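Local coordinates for protein putative methylthioribose-1-phosphate isomerase (Archaeoglobus fulgidus, PDB 1T5O) that probably catalyses the interconversion of methylthioribose-1-phosphate and methylthioribulose-1-phosphate in methionine biosynthesis, at residues 4-9 / 54-59; 12-17 / 27-32; 127-132 / 160-165; 153-158 / 199-204. All blocks are in the same frame, centred on the assembly; numbering follows the deposited sequence.

Interaction 1. Residues 4-9 / 54-59; sequences RSIFWD and GAYGIA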
# COMPACT_ATOMS: atom_id res chain seq x y z
N ARG A 4 -23.52 4.82 -18.19
CA ARG A 4 -23.41 5.78 -17.09
C ARG A 4 -23.38 4.83 -15.89
O ARG A 4 -23.87 3.70 -16.00
CB ARG A 4 -24.64 6.69 -17.01
CG ARG A 4 -24.69 7.80 -18.05
CD ARG A 4 -25.83 8.73 -17.71
NE ARG A 4 -25.94 9.88 -18.61
CZ ARG A 4 -26.85 10.83 -18.47
NH1 ARG A 4 -27.71 10.77 -17.46
NH2 ARG A 4 -26.89 11.85 -19.32
N SER A 5 -22.83 5.26 -14.77
CA SER A 5 -22.73 4.37 -13.60
C SER A 5 -24.07 4.06 -12.95
O SER A 5 -24.22 3.05 -12.25
CB SER A 5 -21.78 4.98 -12.56
OG SER A 5 -22.41 6.10 -12.02
N ILE A 6 -25.04 4.94 -13.15
CA ILE A 6 -26.38 4.77 -12.61
C ILE A 6 -27.29 5.58 -13.54
O ILE A 6 -26.97 6.73 -13.90
CB ILE A 6 -26.48 5.29 -11.15
CG1 ILE A 6 -27.92 5.17 -10.65
CG2 ILE A 6 -26.02 6.75 -11.05
CD1 ILE A 6 -28.06 5.54 -9.18
N PHE A 7 -28.41 4.98 -13.95
CA PHE A 7 -29.32 5.65 -14.87
C PHE A 7 -30.75 5.08 -14.85
O PHE A 7 -31.04 4.11 -14.15
CB PHE A 7 -28.75 5.57 -16.29
CG PHE A 7 -28.40 4.16 -16.71
CD1 PHE A 7 -27.24 3.55 -16.23
CD2 PHE A 7 -29.24 3.44 -17.54
CE1 PHE A 7 -26.92 2.25 -16.57
CE2 PHE A 7 -28.94 2.13 -17.89
CZ PHE A 7 -27.77 1.53 -17.41
N TRP A 8 -31.64 5.69 -15.62
CA TRP A 8 -33.01 5.22 -15.70
C TRP A 8 -33.28 4.70 -17.10
O TRP A 8 -33.06 5.40 -18.09
CB TRP A 8 -34.00 6.34 -15.37
CG TRP A 8 -35.39 5.82 -15.13
CD1 TRP A 8 -36.35 5.55 -16.07
CD2 TRP A 8 -35.95 5.47 -13.86
NE1 TRP A 8 -37.49 5.06 -15.46
CE2 TRP A 8 -37.26 5.00 -14.10
CE3 TRP A 8 -35.47 5.50 -12.54
CZ2 TRP A 8 -38.10 4.57 -13.07
CZ3 TRP A 8 -36.30 5.08 -11.51
CH2 TRP A 8 -37.61 4.61 -11.79
N ASP A 9 -33.75 3.47 -17.17
CA ASP A 9 -34.05 2.81 -18.44
C ASP A 9 -35.08 1.78 -18.03
O ASP A 9 -34.75 0.63 -17.76
CB ASP A 9 -32.81 2.11 -18.98
CG ASP A 9 -32.45 2.56 -20.37
OD1 ASP A 9 -32.27 3.79 -20.57
OD2 ASP A 9 -32.34 1.69 -21.26
N GLY A 54 -29.88 9.08 -4.68
CA GLY A 54 -30.89 9.67 -3.83
C GLY A 54 -32.11 10.13 -4.61
O GLY A 54 -33.24 9.84 -4.23
N ALA A 55 -31.88 10.85 -5.72
CA ALA A 55 -32.97 11.35 -6.56
C ALA A 55 -33.73 10.25 -7.28
O ALA A 55 -34.96 10.26 -7.31
CB ALA A 55 -32.42 12.35 -7.59
N TYR A 56 -33.02 9.30 -7.88
CA TYR A 56 -33.71 8.21 -8.57
C TYR A 56 -34.45 7.39 -7.52
O TYR A 56 -35.45 6.75 -7.84
CB TYR A 56 -32.72 7.31 -9.32
CG TYR A 56 -32.21 7.91 -10.61
CD1 TYR A 56 -33.10 8.41 -11.57
CD2 TYR A 56 -30.86 7.92 -10.90
CE1 TYR A 56 -32.63 8.90 -12.80
CE2 TYR A 56 -30.37 8.40 -12.12
CZ TYR A 56 -31.26 8.89 -13.06
OH TYR A 56 -30.77 9.36 -14.26
N GLY A 57 -33.94 7.42 -6.29
CA GLY A 57 -34.57 6.68 -5.21
C GLY A 57 -36.01 7.12 -5.04
O GLY A 57 -36.91 6.29 -4.90
N ILE A 58 -36.22 8.44 -5.05
CA ILE A 58 -37.55 9.05 -4.90
C ILE A 58 -38.43 8.71 -6.11
O ILE A 58 -39.62 8.44 -5.96
CB ILE A 58 -37.44 10.60 -4.75
CG1 ILE A 58 -36.61 10.95 -3.50
CG2 ILE A 58 -38.83 11.25 -4.72
CD1 ILE A 58 -37.08 10.30 -2.18
N ALA A 59 -37.85 8.73 -7.31
CA ALA A 59 -38.60 8.39 -8.51
C ALA A 59 -39.00 6.92 -8.40
O ALA A 59 -40.10 6.51 -8.78
CB ALA A 59 -37.76 8.62 -9.76
O HOH W 1 -28.12 8.96 -15.11
O HOH W 2 -31.36 8.61 -17.31

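Interaction 2. Residues 12-17 / 27-32; sequences LKLIDQ and IECRNV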
# COMPACT_ATOMS: atom_id res chain seq x y z
N LEU A 12 -34.59 1.92 -12.36
CA LEU A 12 -33.27 2.31 -11.89
C LEU A 12 -32.21 1.25 -12.19
O LEU A 12 -32.29 0.13 -11.69
CB LEU A 12 -33.30 2.57 -10.39
CG LEU A 12 -32.24 3.50 -9.80
CD1 LEU A 12 -32.51 3.68 -8.29
CD2 LEU A 12 -30.84 2.94 -10.05
N LYS A 13 -31.23 1.60 -13.00
CA LYS A 13 -30.15 0.67 -13.34
C LYS A 13 -28.82 1.21 -12.81
O LYS A 13 -28.58 2.43 -12.86
CB LYS A 13 -30.04 0.49 -14.85
CG LYS A 13 -31.35 0.13 -15.56
CD LYS A 13 -31.82 -1.29 -15.24
CE LYS A 13 -33.05 -1.66 -16.09
NZ LYS A 13 -32.73 -1.57 -17.56
N LEU A 14 -27.97 0.32 -12.29
CA LEU A 14 -26.64 0.68 -11.77
C LEU A 14 -25.60 -0.34 -12.22
O LEU A 14 -25.90 -1.53 -12.33
CB LEU A 14 -26.55 0.62 -10.24
CG LEU A 14 -27.61 0.89 -9.18
CD1 LEU A 14 -27.14 0.25 -7.90
CD2 LEU A 14 -27.80 2.38 -8.99
N ILE A 15 -24.38 0.13 -12.43
CA ILE A 15 -23.29 -0.76 -12.76
C ILE A 15 -22.95 -1.34 -11.38
O ILE A 15 -22.76 -0.58 -10.43
CB ILE A 15 -22.06 0.01 -13.29
CG1 ILE A 15 -22.24 0.35 -14.77
CG2 ILE A 15 -20.79 -0.82 -13.08
CD1 ILE A 15 -21.17 1.28 -15.31
N ASP A 16 -22.89 -2.66 -11.27
CA ASP A 16 -22.58 -3.29 -9.97
C ASP A 16 -21.06 -3.28 -9.77
O ASP A 16 -20.37 -4.23 -10.13
CB ASP A 16 -23.08 -4.74 -9.96
CG ASP A 16 -23.07 -5.35 -8.57
OD1 ASP A 16 -22.45 -4.76 -7.66
OD2 ASP A 16 -23.69 -6.41 -8.38
N GLN A 17 -20.55 -2.22 -9.15
CA GLN A 17 -19.11 -2.08 -8.94
C GLN A 17 -18.47 -3.18 -8.10
O GLN A 17 -17.30 -3.47 -8.26
CB GLN A 17 -18.79 -0.69 -8.38
CG GLN A 17 -18.89 0.39 -9.46
CD GLN A 17 -18.64 1.79 -8.93
OE1 GLN A 17 -17.60 2.06 -8.32
NE2 GLN A 17 -19.58 2.70 -9.16
N ILE A 27 -27.15 -4.01 -12.67
CA ILE A 27 -28.24 -4.52 -11.86
C ILE A 27 -29.43 -3.56 -11.87
O ILE A 27 -29.32 -2.38 -12.21
CB ILE A 27 -27.81 -4.77 -10.40
CG1 ILE A 27 -27.22 -3.50 -9.79
CG2 ILE A 27 -26.83 -5.93 -10.36
CD1 ILE A 27 -26.68 -3.69 -8.39
N GLU A 28 -30.57 -4.11 -11.49
CA GLU A 28 -31.82 -3.36 -11.45
C GLU A 28 -32.32 -3.21 -10.02
O GLU A 28 -32.41 -4.18 -9.27
CB GLU A 28 -32.86 -4.12 -12.27
CG GLU A 28 -34.30 -3.74 -11.99
CD GLU A 28 -34.74 -2.53 -12.77
OE1 GLU A 28 -34.08 -1.48 -12.66
OE2 GLU A 28 -35.75 -2.64 -13.51
N CYS A 29 -32.60 -1.97 -9.63
CA CYS A 29 -33.16 -1.72 -8.31
C CYS A 29 -34.63 -1.50 -8.58
O CYS A 29 -35.00 -0.53 -9.24
CB CYS A 29 -32.55 -0.48 -7.66
SG CYS A 29 -30.93 -0.73 -6.92
N ARG A 30 -35.47 -2.40 -8.09
CA ARG A 30 -36.91 -2.27 -8.30
C ARG A 30 -37.60 -1.78 -7.03
O ARG A 30 -38.81 -1.54 -7.04
CB ARG A 30 -37.51 -3.60 -8.80
CG ARG A 30 -36.75 -4.84 -8.37
CD ARG A 30 -37.00 -6.03 -9.30
NE ARG A 30 -36.14 -7.16 -8.94
CZ ARG A 30 -34.81 -7.18 -9.07
NH1 ARG A 30 -34.17 -6.12 -9.56
NH2 ARG A 30 -34.12 -8.25 -8.69
N ASN A 31 -36.83 -1.62 -5.96
CA ASN A 31 -37.39 -1.10 -4.71
C ASN A 31 -36.37 -0.36 -3.84
O ASN A 31 -35.16 -0.46 -4.03
CB ASN A 31 -38.06 -2.22 -3.88
CG ASN A 31 -37.07 -3.21 -3.28
OD1 ASN A 31 -36.15 -2.82 -2.54
ND2 ASN A 31 -37.27 -4.50 -3.56
N VAL A 32 -36.91 0.38 -2.87
CA VAL A 32 -36.12 1.18 -1.93
C VAL A 32 -34.99 0.41 -1.28
O VAL A 32 -33.84 0.86 -1.27
CB VAL A 32 -36.98 1.71 -0.76
CG1 VAL A 32 -36.45 3.07 -0.31
CG2 VAL A 32 -38.45 1.75 -1.13

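Interaction 3. Residues 127-132 / 160-165; sequences EEDVER and ATVDWG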
# COMPACT_ATOMS: atom_id res chain seq x y z
N GLU A 127 -27.98 14.55 -15.37
CA GLU A 127 -27.53 15.22 -16.58
C GLU A 127 -26.60 16.39 -16.24
O GLU A 127 -25.61 16.65 -16.94
CB GLU A 127 -28.74 15.76 -17.34
CG GLU A 127 -28.41 16.58 -18.56
CD GLU A 127 -27.79 15.75 -19.66
OE1 GLU A 127 -27.76 14.50 -19.53
OE2 GLU A 127 -27.33 16.34 -20.65
N GLU A 128 -26.95 17.12 -15.19
CA GLU A 128 -26.13 18.24 -14.75
C GLU A 128 -24.78 17.76 -14.24
O GLU A 128 -23.78 18.43 -14.43
CB GLU A 128 -26.86 19.02 -13.67
CG GLU A 128 -28.12 19.67 -14.19
CD GLU A 128 -28.82 20.48 -13.11
OE1 GLU A 128 -28.76 20.07 -11.93
OE2 GLU A 128 -29.43 21.51 -13.46
N ASP A 129 -24.73 16.59 -13.60
CA ASP A 129 -23.44 16.08 -13.14
C ASP A 129 -22.56 15.77 -14.35
O ASP A 129 -21.36 16.06 -14.37
CB ASP A 129 -23.58 14.81 -12.31
CG ASP A 129 -22.22 14.28 -11.87
OD1 ASP A 129 -21.91 13.08 -12.14
OD2 ASP A 129 -21.45 15.07 -11.27
N VAL A 130 -23.16 15.17 -15.37
CA VAL A 130 -22.36 14.84 -16.56
C VAL A 130 -21.82 16.13 -17.19
O VAL A 130 -20.63 16.22 -17.53
CB VAL A 130 -23.19 14.05 -17.60
CG1 VAL A 130 -22.31 13.66 -18.78
CG2 VAL A 130 -23.77 12.79 -16.94
N GLU A 131 -22.69 17.13 -17.33
CA GLU A 131 -22.29 18.40 -17.94
C GLU A 131 -21.19 19.08 -17.12
O GLU A 131 -20.23 19.60 -17.69
CB GLU A 131 -23.52 19.32 -18.14
CG GLU A 131 -24.33 19.69 -16.91
CD GLU A 131 -25.67 20.40 -17.24
OE1 GLU A 131 -26.05 21.36 -16.50
OE2 GLU A 131 -26.33 20.00 -18.24
N ARG A 132 -21.32 19.07 -15.79
CA ARG A 132 -20.32 19.64 -14.88
C ARG A 132 -18.93 19.00 -15.06
O ARG A 132 -17.91 19.68 -15.06
CB ARG A 132 -20.73 19.42 -13.41
CG ARG A 132 -21.45 20.59 -12.79
CD ARG A 132 -21.65 20.44 -11.26
NE ARG A 132 -22.75 19.54 -10.90
CZ ARG A 132 -22.58 18.28 -10.51
NH1 ARG A 132 -21.35 17.76 -10.42
NH2 ARG A 132 -23.64 17.53 -10.20
N ALA A 160 -17.38 6.78 -10.23
CA ALA A 160 -17.63 7.61 -9.05
C ALA A 160 -18.59 8.79 -9.33
O ALA A 160 -19.02 9.50 -8.41
CB ALA A 160 -16.30 8.15 -8.53
N THR A 161 -18.90 9.01 -10.60
CA THR A 161 -19.82 10.07 -10.96
C THR A 161 -20.88 9.42 -11.83
O THR A 161 -20.89 8.19 -11.93
CB THR A 161 -19.08 11.19 -11.72
OG1 THR A 161 -18.45 10.65 -12.89
CG2 THR A 161 -18.03 11.82 -10.83
N VAL A 162 -21.77 10.20 -12.43
CA VAL A 162 -22.79 9.62 -13.31
C VAL A 162 -22.06 9.21 -14.59
O VAL A 162 -22.31 8.12 -15.15
CB VAL A 162 -23.92 10.62 -13.64
CG1 VAL A 162 -24.80 10.08 -14.74
CG2 VAL A 162 -24.76 10.88 -12.39
N ASP A 163 -21.16 10.08 -15.04
CA ASP A 163 -20.34 9.81 -16.22
C ASP A 163 -19.15 10.80 -16.34
O ASP A 163 -19.13 11.86 -15.71
CB ASP A 163 -21.21 9.85 -17.49
CG ASP A 163 -20.63 9.01 -18.63
OD1 ASP A 163 -19.64 8.27 -18.41
OD2 ASP A 163 -21.18 9.08 -19.76
N TRP A 164 -18.18 10.42 -17.17
CA TRP A 164 -16.98 11.20 -17.48
C TRP A 164 -15.91 11.24 -16.40
O TRP A 164 -14.73 10.99 -16.67
CB TRP A 164 -17.36 12.64 -17.87
CG TRP A 164 -16.32 13.28 -18.77
CD1 TRP A 164 -15.44 14.28 -18.44
CD2 TRP A 164 -16.07 12.96 -20.15
NE1 TRP A 164 -14.66 14.59 -19.53
CE2 TRP A 164 -15.03 13.80 -20.59
CE3 TRP A 164 -16.63 12.04 -21.06
CZ2 TRP A 164 -14.54 13.75 -21.90
CZ3 TRP A 164 -16.14 11.99 -22.36
CH2 TRP A 164 -15.10 12.84 -22.77
N GLY A 165 -16.33 11.58 -15.18
CA GLY A 165 -15.42 11.64 -14.05
C GLY A 165 -14.86 13.02 -13.74
O GLY A 165 -15.04 13.96 -14.51

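Interaction 4. Residues 153-158 / 199-204; sequences YCNAGR and CWELME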
# COMPACT_ATOMS: atom_id res chain seq x y z
N TYR A 153 -4.80 8.76 -8.14
CA TYR A 153 -4.97 8.02 -6.90
C TYR A 153 -6.45 7.75 -6.70
O TYR A 153 -7.29 8.55 -7.10
CB TYR A 153 -4.43 8.84 -5.72
CG TYR A 153 -3.95 7.98 -4.59
CD1 TYR A 153 -2.74 7.30 -4.69
CD2 TYR A 153 -4.70 7.84 -3.42
CE1 TYR A 153 -2.27 6.51 -3.65
CE2 TYR A 153 -4.25 7.06 -2.38
CZ TYR A 153 -3.03 6.39 -2.50
OH TYR A 153 -2.53 5.65 -1.47
N CYS A 154 -6.74 6.63 -6.04
CA CYS A 154 -8.12 6.20 -5.83
C CYS A 154 -8.88 6.03 -7.15
O CYS A 154 -8.37 5.41 -8.10
CB CYS A 154 -8.88 7.15 -4.87
SG CYS A 154 -10.25 6.26 -4.07
N ASN A 155 -10.10 6.58 -7.24
CA ASN A 155 -10.89 6.42 -8.46
C ASN A 155 -11.86 7.57 -8.64
O ASN A 155 -13.04 7.47 -8.27
CB ASN A 155 -11.66 5.08 -8.40
CG ASN A 155 -12.60 4.88 -9.58
OD1 ASN A 155 -13.81 4.72 -9.39
ND2 ASN A 155 -12.05 4.88 -10.80
N ALA A 156 -11.34 8.68 -9.17
CA ALA A 156 -12.13 9.88 -9.41
C ALA A 156 -12.48 9.85 -10.91
O ALA A 156 -12.08 10.73 -11.68
CB ALA A 156 -11.29 11.13 -9.06
N GLY A 157 -13.20 8.81 -11.30
CA GLY A 157 -13.58 8.63 -12.68
C GLY A 157 -15.08 8.53 -12.91
O GLY A 157 -15.88 9.01 -12.10
N ARG A 158 -15.46 7.88 -14.01
CA ARG A 158 -16.86 7.76 -14.39
C ARG A 158 -17.67 6.79 -13.54
O ARG A 158 -18.89 6.80 -13.58
CB ARG A 158 -16.99 7.41 -15.89
CG ARG A 158 -16.42 6.04 -16.34
CD ARG A 158 -16.70 5.89 -17.85
NE ARG A 158 -16.20 4.66 -18.49
CZ ARG A 158 -16.77 3.46 -18.40
NH1 ARG A 158 -17.87 3.29 -17.68
NH2 ARG A 158 -16.26 2.44 -19.08
N CYS A 199 -8.29 1.12 -13.04
CA CYS A 199 -7.68 0.40 -14.14
C CYS A 199 -8.78 -0.16 -15.09
O CYS A 199 -8.58 -0.21 -16.30
CB CYS A 199 -6.78 -0.73 -13.63
SG CYS A 199 -5.20 -0.15 -12.87
N TRP A 200 -9.90 -0.57 -14.52
CA TRP A 200 -11.00 -1.10 -15.31
C TRP A 200 -11.59 -0.05 -16.25
O TRP A 200 -11.62 -0.24 -17.48
CB TRP A 200 -12.11 -1.64 -14.41
CG TRP A 200 -13.19 -2.33 -15.21
CD1 TRP A 200 -13.18 -3.64 -15.66
CD2 TRP A 200 -14.37 -1.72 -15.77
NE1 TRP A 200 -14.27 -3.85 -16.48
CE2 TRP A 200 -15.01 -2.70 -16.56
CE3 TRP A 200 -14.93 -0.43 -15.69
CZ2 TRP A 200 -16.20 -2.43 -17.27
CZ3 TRP A 200 -16.11 -0.17 -16.40
CH2 TRP A 200 -16.73 -1.17 -17.18
N GLU A 201 -12.03 1.07 -15.70
CA GLU A 201 -12.64 2.08 -16.56
C GLU A 201 -11.68 2.68 -17.58
O GLU A 201 -12.11 3.09 -18.66
CB GLU A 201 -13.33 3.19 -15.75
CG GLU A 201 -12.40 4.09 -14.92
CD GLU A 201 -13.15 5.26 -14.33
OE1 GLU A 201 -13.34 6.27 -15.03
OE2 GLU A 201 -13.61 5.15 -13.18
N LEU A 202 -10.38 2.72 -17.28
CA LEU A 202 -9.46 3.29 -18.25
C LEU A 202 -9.21 2.25 -19.36
O LEU A 202 -9.22 2.58 -20.55
CB LEU A 202 -8.14 3.71 -17.59
CG LEU A 202 -8.26 4.96 -16.68
CD1 LEU A 202 -6.95 5.21 -15.95
CD2 LEU A 202 -8.64 6.15 -17.51
N MET A 203 -8.99 1.00 -18.99
CA MET A 203 -8.76 0.00 -20.03
C MET A 203 -10.01 -0.18 -20.88
O MET A 203 -9.93 -0.42 -22.09
CB MET A 203 -8.35 -1.34 -19.40
CG MET A 203 -6.96 -1.31 -18.83
SD MET A 203 -6.54 -2.78 -17.91
CE MET A 203 -6.54 -4.04 -19.32
N GLU A 204 -11.18 -0.04 -20.26
CA GLU A 204 -12.44 -0.22 -20.97
C GLU A 204 -12.56 0.87 -22.05
O GLU A 204 -13.06 0.63 -23.15
CB GLU A 204 -13.60 -0.16 -19.95
CG GLU A 204 -14.97 -0.49 -20.49
CD GLU A 204 -15.18 -1.98 -20.76
OE1 GLU A 204 -14.27 -2.78 -20.48
OE2 GLU A 204 -16.26 -2.34 -21.26

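Interaction 1. Residues 4-9 / 54-59
The ring of Tyr-56 lies lengthwise between Ile-6 and Trp-8. Here strand 6-8, an outer strand of the three-stranded antiparallel sheet, packs on helix 47-61. The axes of the two segments are 9.7 Å apart at 30°. Tyr-56 CG is anti to its carbonyl carbon (chi1 -77°), and the side chain slides past Ile-6 and Trp-8, which point the opposite way. Tyr-56 CD1 meets the indole obliquely, 3.9 Å from Trp-8 CE3, and Tyr-56 CD2 meets Ile-6 CG1 obliquely at 4.0 Å. The backbone of Phe-7 crosses one ring face. Further along the helix, Ala-59 CB touches Trp-8 CZ3 at 4.2 Å. The phenol oxygen reaches the strand through one water, and through a second that holds Trp-8 N weakly. A phenylalanine at Tyr-56 would lose the hydroxyl both waters meet, and would probably cost the helix its water-mediated link to the strand. Ala-122 and Ala-126 of helix 111-141 also pack on Tyr-56, and Leu-119 of that helix touches Trp-8. A salt bridge to Glu-127 holds Arg-4. The first water accepts from Arg-4 NH1, donates to Ile-6 O, and lies in the tyrosine ring plane, 2.8 Å from Tyr-56 OH.

Interaction 2. Residues 12-17 / 27-32
Glu-28 folds back over the neighbouring strand, which brings Glu-28 OE1 to 2.6 Å from Leu-12 O. The two strands, 12-15 and 26-29, form a beta hairpin, and strand 12-15 is the middle strand of a three-stranded antiparallel sheet. Their short axes run at 142°, well away from strictly antiparallel. Leu-12 O also accepts a bond from Cys-29 N at 3.0 Å. Leu-14 and Ile-27 form a hydrogen-bonded pair. Ile-27 N gives a 2.8 Å bond to Leu-14 O, nearly along the C=O axis, and Leu-14 N returns one to Ile-27 O. Lys-13 and Glu-28 are a non-hydrogen-bonded pair. Their side chains cross obliquely on the same face. The lysine chain bends at chi2 and chi4, so Lys-13 CD, not the ammonium, touches Glu-28 OE1 at 3.4 Å. Lys-13 NZ instead bonds to Asp-9 O. The opposite charge of Glu-28 lies near but not in contact.

The other face carries Leu-12, Leu-14, Ile-27 and Cys-29; helices 32-40 and 47-61 pack against it, with Leu-35 meeting both Leu-12 and Cys-29. Ile-27 CG1 takes the crowded position between N and the carbonyl carbon (chi1 56°). Ile-27 crosses Asp-16 obliquely, with Ile-27 CG2 3.7 Å from Asp-16 OD2. The Asp-16 carboxylate bonds to Thr-18. Leu-14 CD1 makes two contacts at once, 4.0 Å from Ile-27 CD1 and 4.0 Å from Cys-29 SG.

Interaction 3. Residues 127-132 / 160-165
The tight part of this contact is built on Asp-129 and Val-130, two consecutive residues of a helix turn, which meet Val-162 of the loop. Val-162 N gives a nearly straight bond of 2.9 Å to Asp-129 OD1 (172° at the hydrogen), arriving almost along the C-O axis. The carboxylate is carried there with CG anti to the backbone N (chi1 178°). The same oxygen also rests against carbon, with Thr-161 CB at 3.4 Å from Asp-129 OD1. Beside this bond the two valines cross at about a right angle, and Val-130 CG2 meets Val-162 CG1 at 3.6 Å. Asp-129, Val-130 and Val-162 are buried.

The helix is the long 111-141. The loop follows strand 149-152 of the mixed, largely parallel sheet and leads to helix 167-176. The sheet belongs to a domain of the eIF-2B alpha/beta/delta family, whose clan is Rossmann-like. Pro-48 of helix 47-61 touches Asp-129 and Thr-161, and Ala-52 of that helix touches Val-162.

The second carboxylate oxygen faces along its own helix. Arg-132 NH1 forms a salt bridge with Asp-129 OD2 at 2.8 Å, although the bond is bent and weak. This would probably hold the aspartate charged and fix the turn of its carboxylate. Toward partly exposed Asp-163 the contact opens to solvent, although the backbones are closest here. Asp-163 and Val-130 lie side by side, Asp-163 CB 3.9 Å from Val-130 CG2, and Asp-163 O bonds to Asn-133 further along the helix. On the far side of the helix, Glu-131 is exposed and does not touch the loop.

Interaction 4. Residues 153-158 / 199-204
The loop after strand 149-152 carries Cys-154, the predicted transition state stabiliser, and helix 193-204 grips this loop through Glu-201. The glutamate is extended beyond CG, and its two carboxylate oxygens bond to different loop residues. Arg-158 N bonds to the syn lone pair of Glu-201 OE1 at 2.9 Å. Asn-155 ND2 meets Glu-201 OE2 at 2.9 Å, tip to tip and from above the carboxylate plane; the two flat groups are 76° apart. Gly-157 CA lies 3.3 Å from Glu-201 OE1, and a CB here would clash with that oxygen. Arg-172 of helix 167-176 adds a salt bridge to Glu-201 OE1, and Asp-205 takes Arg-158 NE in another. An alanine at Glu-201 would remove both loop bonds and would probably let Asn-155 and Arg-158 shift. Asn-155 OD1 in turn bonds to Arg-45, a predicted substrate-binding residue.

Arg-158 slides past the glutamate the other way. Arg-158 NH2 is 3.7 Å from Trp-200 CZ3, with guanidinium and ring planes 67° apart; Glu-204 CG lies at the guanidinium edge. Leu-168 of helix 167-176 packs against Asn-155 and Glu-201, while Cys-199 turns to strand 208-212 and to Pro-299 of the second subunit.

Interactions 1 and 2 share the N-terminal sheet, with centres about 8 Å apart. Strands 6-8 and 12-15 are neighbours in it, and a probable hydrogen bond joins Phe-7 O to Lys-13 N at 2.8 Å. The centre of interaction 3 is about 13 Å from that of interaction 1. Ser-5 OG is 2.6 Å from Thr-161 O, a probable hydrogen bond between the N-terminal segment and the loop. Interactions 3 and 4 use successive parts of that loop, and Ala-160 CB packs 3.3 Å from Asn-155 O. Around the predicted substrate site, the Asn-155 side chain is about 3 Å from that of Arg-45, the Thr-161 side chain about 6 Å from Gly-46, and the Asp-16 side chain about 9 Å from Arg-45.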